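Local coordinates for protein D-lactate dehydrogenase (Fermentative) (Pseudomonas aeruginosa, PDB 6ABJ) that catalyses the NAD-dependent interconversion of pyruvate and D-lactate, as a tetrameric member of the D-isomer specific 2-hydroxyacid dehydrogenase family, at residues A48-A52 / N69-S73; L100-E104 / N341-A345. All coordinates share one frame; numbering follows the deposited sequence.

Contact 1. Residues A48-A52 / N69-S73; sequences AHLQA and NDDLS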
loop_
_atom_site.group_PDB
_atom_site.type_symbol
_atom_site.label_atom_id
_atom_site.label_comp_id
_atom_site.label_asym_id
_atom_site.label_seq_id
_atom_site.Cartn_x
_atom_site.Cartn_y
_atom_site.Cartn_z
ATOM N N ALA B 48 -5.990 6.854 -27.323
ATOM C CA ALA B 48 -6.232 5.453 -27.629
ATOM C C ALA B 48 -5.044 4.787 -28.280
ATOM O O ALA B 48 -4.286 5.421 -28.975
ATOM C CB ALA B 48 -7.437 5.339 -28.541
ATOM N N HIS B 49 -4.910 3.487 -28.026
ATOM C CA HIS B 49 -3.958 2.635 -28.714
ATOM C C HIS B 49 -4.246 2.545 -30.205
ATOM O O HIS B 49 -5.400 2.490 -30.619
ATOM C CB HIS B 49 -3.958 1.209 -28.174
ATOM C CG HIS B 49 -3.636 1.098 -26.721
ATOM N ND1 HIS B 49 -2.742 1.931 -26.077
ATOM C CD2 HIS B 49 -4.091 0.231 -25.779
ATOM C CE1 HIS B 49 -2.660 1.581 -24.802
ATOM N NE2 HIS B 49 -3.468 0.552 -24.601
ATOM N N LEU B 50 -3.181 2.450 -30.990
ATOM C CA LEU B 50 -3.324 2.080 -32.377
ATOM C C LEU B 50 -3.585 0.571 -32.510
ATOM O O LEU B 50 -2.874 -0.259 -31.944
ATOM C CB LEU B 50 -2.054 2.438 -33.143
ATOM C CG LEU B 50 -2.040 2.007 -34.603
ATOM C CD1 LEU B 50 -3.120 2.727 -35.396
ATOM C CD2 LEU B 50 -0.651 2.275 -35.181
ATOM N N GLN B 51 -4.610 0.240 -33.275
ATOM C CA GLN B 51 -4.965 -1.142 -33.579
ATOM C C GLN B 51 -5.960 -1.081 -34.769
ATOM O O GLN B 51 -6.373 0.035 -35.223
ATOM C CB GLN B 51 -5.631 -1.756 -32.343
ATOM C CG GLN B 51 -6.670 -0.806 -31.748
ATOM C CD GLN B 51 -7.243 -1.325 -30.453
ATOM O OE1 GLN B 51 -6.538 -1.916 -29.657
ATOM N NE2 GLN B 51 -8.534 -1.116 -30.246
ATOM N N ALA B 52 -6.350 -2.259 -35.263
ATOM C CA ALA B 52 -7.195 -2.344 -36.462
ATOM C C ALA B 52 -8.389 -1.361 -36.424
ATOM O O ALA B 52 -8.628 -0.610 -37.379
ATOM C CB ALA B 52 -7.662 -3.780 -36.690
ATOM N N ASN B 69 3.618 -0.054 -27.637
ATOM C CA ASN B 69 2.438 -0.807 -27.280
ATOM C C ASN B 69 1.354 -0.617 -28.341
ATOM O O ASN B 69 0.196 -1.099 -28.199
ATOM C CB ASN B 69 1.954 -0.369 -25.883
ATOM C CG ASN B 69 1.731 1.133 -25.782
ATOM O OD1 ASN B 69 2.339 1.913 -26.507
ATOM N ND2 ASN B 69 0.860 1.535 -24.894
ATOM N N ASP B 70 1.687 0.158 -29.365
ATOM C CA ASP B 70 0.799 0.311 -30.506
ATOM C C ASP B 70 0.944 -0.870 -31.492
ATOM O O ASP B 70 2.016 -1.466 -31.663
ATOM C CB ASP B 70 1.093 1.638 -31.208
ATOM C CG ASP B 70 0.601 2.847 -30.422
ATOM O OD1 ASP B 70 -0.575 2.843 -29.987
ATOM O OD2 ASP B 70 1.369 3.830 -30.265
ATOM N N ASP B 71 -0.154 -1.219 -32.125
ATOM C CA ASP B 71 -0.155 -2.377 -33.013
ATOM C C ASP B 71 0.183 -1.925 -34.455
ATOM O O ASP B 71 -0.628 -1.251 -35.071
ATOM C CB ASP B 71 -1.529 -3.046 -32.960
ATOM C CG ASP B 71 -1.625 -4.269 -33.845
ATOM O OD1 ASP B 71 -0.615 -4.704 -34.474
ATOM O OD2 ASP B 71 -2.755 -4.787 -33.911
ATOM N N LEU B 72 1.377 -2.278 -34.916
ATOM C CA LEU B 72 1.814 -1.977 -36.303
ATOM C C LEU B 72 2.086 -3.263 -37.095
ATOM O O LEU B 72 3.138 -3.424 -37.823
ATOM C CB LEU B 72 3.062 -1.081 -36.260
ATOM C CG LEU B 72 2.737 0.357 -35.827
ATOM C CD1 LEU B 72 3.993 1.107 -35.393
ATOM C CD2 LEU B 72 2.037 1.085 -36.968
ATOM N N SER B 73 1.152 -4.199 -36.942
ATOM C CA SER B 73 1.180 -5.443 -37.729
ATOM C C SER B 73 0.657 -5.096 -39.128
ATOM O O SER B 73 0.127 -4.001 -39.339
ATOM C CB SER B 73 0.298 -6.543 -37.040
ATOM O OG SER B 73 -0.984 -5.997 -36.821
#
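The side chain of Leu50 crosses that of Leu72 at about a right angle, their CD2 methyls 3.4 Å apart, a snug fit for two methyls. Leu50 CG lies anti to the backbone N (chi1 176°), which carries the branch over the backbone of 69-73 to Leu72. A leucine suits both places, since Val76 touches Leu50 and Leu77, Leu80 and Val88 surround Leu72. The backbone of Leu50 is gripped at both polar ends. Its N-H runs almost straight (175°) to Asp70 OD1 at 2.8 Å, on the anti side but well out of the carboxylate plane, while Leu50 O accepts from Asp71 N at 2.9 Å. Asp70 fits because its short acid links its own loop to 48-52 and to the loop of Ser23: OD1 also bonds Ser23 OG and OD2 bonds Phe67 N. The same serine holds His49 ND1, and the imidazole crosses the Asn69 amide with planes 69° apart, CE1 lying 3.5 Å from Asn69 ND2. Asp71 OD1 takes both Ser73 N, closing an Asx turn, and Ser73 OG. With the N-H groups of Leu50 and Phe67 and the Ser23 hydroxyl gathered round the buried Asp70, its carboxylate is probably held as the anion.

Contact 2. Residues L100-E104 / N341-A345; sequences LAAAE and NRVRA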
loop_
_atom_site.group_PDB
_atom_site.type_symbol
_atom_site.label_atom_id
_atom_site.label_comp_id
_atom_site.label_asym_id
_atom_site.label_seq_id
_atom_site.Cartn_x
_atom_site.Cartn_y
_atom_site.Cartn_z
ATOM N N LEU B 100 7.984 -5.053 -40.360
ATOM C CA LEU B 100 8.816 -4.183 -41.211
ATOM C C LEU B 100 8.738 -4.631 -42.641
ATOM O O LEU B 100 8.814 -3.830 -43.535
ATOM C CB LEU B 100 10.276 -4.223 -40.761
ATOM C CG LEU B 100 10.616 -3.590 -39.395
ATOM C CD1 LEU B 100 12.005 -3.989 -38.919
ATOM C CD2 LEU B 100 10.494 -2.089 -39.479
ATOM N N ALA B 101 8.647 -5.946 -42.850
ATOM C CA ALA B 101 8.473 -6.543 -44.170
ATOM C C ALA B 101 7.203 -6.037 -44.815
ATOM O O ALA B 101 7.201 -5.623 -45.981
ATOM C CB ALA B 101 8.457 -8.068 -44.075
ATOM N N ALA B 102 6.149 -5.998 -44.055
ATOM C CA ALA B 102 4.889 -5.453 -44.523
ATOM C C ALA B 102 5.001 -3.934 -44.785
ATOM O O ALA B 102 4.513 -3.439 -45.788
ATOM C CB ALA B 102 3.755 -5.773 -43.530
ATOM N N ALA B 103 5.656 -3.186 -43.905
ATOM C CA ALA B 103 5.794 -1.731 -44.121
ATOM C C ALA B 103 6.588 -1.424 -45.430
ATOM O O ALA B 103 6.262 -0.478 -46.145
ATOM C CB ALA B 103 6.493 -1.076 -42.965
ATOM N N GLU B 104 7.622 -2.219 -45.687
ATOM C CA GLU B 104 8.420 -2.059 -46.895
ATOM C C GLU B 104 7.561 -2.366 -48.088
ATOM O O GLU B 104 7.533 -1.602 -49.069
ATOM C CB GLU B 104 9.618 -3.010 -46.878
ATOM C CG GLU B 104 10.888 -2.406 -47.379
ATOM C CD GLU B 104 12.068 -2.887 -46.556
ATOM O OE1 GLU B 104 12.597 -3.911 -47.049
ATOM O OE2 GLU B 104 12.377 -2.294 -45.448
ATOM N N ASN B 341 17.768 7.750 -39.142
ATOM C CA ASN B 341 17.242 6.762 -38.161
ATOM C C ASN B 341 16.082 5.954 -38.734
ATOM O O ASN B 341 15.093 5.682 -38.086
ATOM C CB ASN B 341 16.816 7.482 -36.877
ATOM C CG ASN B 341 17.988 8.162 -36.180
ATOM O OD1 ASN B 341 19.052 7.562 -36.038
ATOM N ND2 ASN B 341 17.791 9.402 -35.728
ATOM N N ARG B 342 16.234 5.546 -39.976
ATOM C CA ARG B 342 15.247 4.689 -40.564
ATOM C C ARG B 342 15.489 3.290 -40.077
ATOM O O ARG B 342 16.631 2.853 -39.951
ATOM C CB ARG B 342 15.419 4.615 -42.100
ATOM C CG ARG B 342 15.218 5.863 -42.912
ATOM C CD ARG B 342 13.743 6.108 -43.097
ATOM N NE ARG B 342 13.222 5.530 -44.363
ATOM C CZ ARG B 342 13.050 6.215 -45.496
ATOM N NH1 ARG B 342 13.384 7.502 -45.580
ATOM N NH2 ARG B 342 12.502 5.618 -46.531
ATOM N N VAL B 343 14.407 2.548 -39.927
ATOM C CA VAL B 343 14.491 1.156 -39.611
ATOM C C VAL B 343 14.110 0.406 -40.849
ATOM O O VAL B 343 13.058 0.640 -41.381
ATOM C CB VAL B 343 13.405 0.786 -38.552
ATOM C CG1 VAL B 343 13.566 -0.668 -38.141
ATOM C CG2 VAL B 343 13.552 1.687 -37.341
ATOM N N ARG B 344 14.932 -0.515 -41.286
ATOM C CA ARG B 344 14.688 -1.251 -42.511
ATOM C C ARG B 344 14.565 -2.746 -42.148
ATOM O O ARG B 344 15.199 -3.219 -41.209
ATOM C CB ARG B 344 15.876 -1.037 -43.482
ATOM C CG ARG B 344 16.139 0.441 -43.801
ATOM C CD ARG B 344 17.305 0.641 -44.775
ATOM N NE ARG B 344 17.595 2.060 -44.963
ATOM C CZ ARG B 344 17.026 2.837 -45.907
ATOM N NH1 ARG B 344 16.157 2.320 -46.751
ATOM N NH2 ARG B 344 17.300 4.130 -46.022
ATOM N N ALA B 345 13.740 -3.444 -42.905
ATOM C CA ALA B 345 13.566 -4.883 -42.771
ATOM C C ALA B 345 14.853 -5.622 -43.100
ATOM O O ALA B 345 15.683 -5.114 -43.824
ATOM C CB ALA B 345 12.463 -5.341 -43.701
ATOM O OXT ALA B 345 15.095 -6.741 -42.674
#
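Ala345, the last residue of the chain, sets its CB against the first turn of helix 100-105, 3.8 Å from Leu100 CB and close to both carboxylate oxygens of Glu104. A single methyl lets the terminus lie close to the helix, and it also reaches the backbone N of Ala101. Leu100 carries the apolar half of the contact. With CG anti to the carbonyl carbon (chi1 -68°), the fork is swung toward the tail, where it crosses the side chain of Val343 at about a right angle. Both methyls of the fork meet Val343 CG1: CD2 at 3.6 Å and CD1 at 3.8 Å. The branched valine suits this place because it also packs on Tyr95 and Val110. Backbone hydrogen bonds between Asn341 and His112 and between Val343 and Val110 hold the C-terminal tail beside strand 110-111, an outermost strand of the five-stranded parallel sheet, and the tail then runs on to the helix that precedes this strand. There Glu104, one helical turn after Leu100, supplies the polar half. Its chain bends at chi2, bringing OE2 to Ala345 N at 3.1 Å; the N-H meets the syn side of the carboxylate, 19° out of its plane, at an N-H...O angle of 164°. A glutamate is long enough to reach the tail from an exposed helical position.

Along the chain, strand 42-45 leads into 48-52, and strand 63-66 then brings the chain back to 69-73, so contact 1 closes a short loop. Helix 74-82 and strand 87-90 follow before contact 2 opens at helix 100-105. That second loop closes at the C terminus, after the seven-stranded NAD-binding domain and helix 317-335 have intervened. The two loops run in series, neither nested nor crossed. Contact 1 ties together loops that follow two strands of the five-stranded sheet, whereas contact 2 returns the tail to the same sheet's domain. Their centres lie about 17 Å apart, and helix 74-82 lies against a segment of each: Leu77 meets Leu72 of contact 1 and Ala102 of helix 100-105.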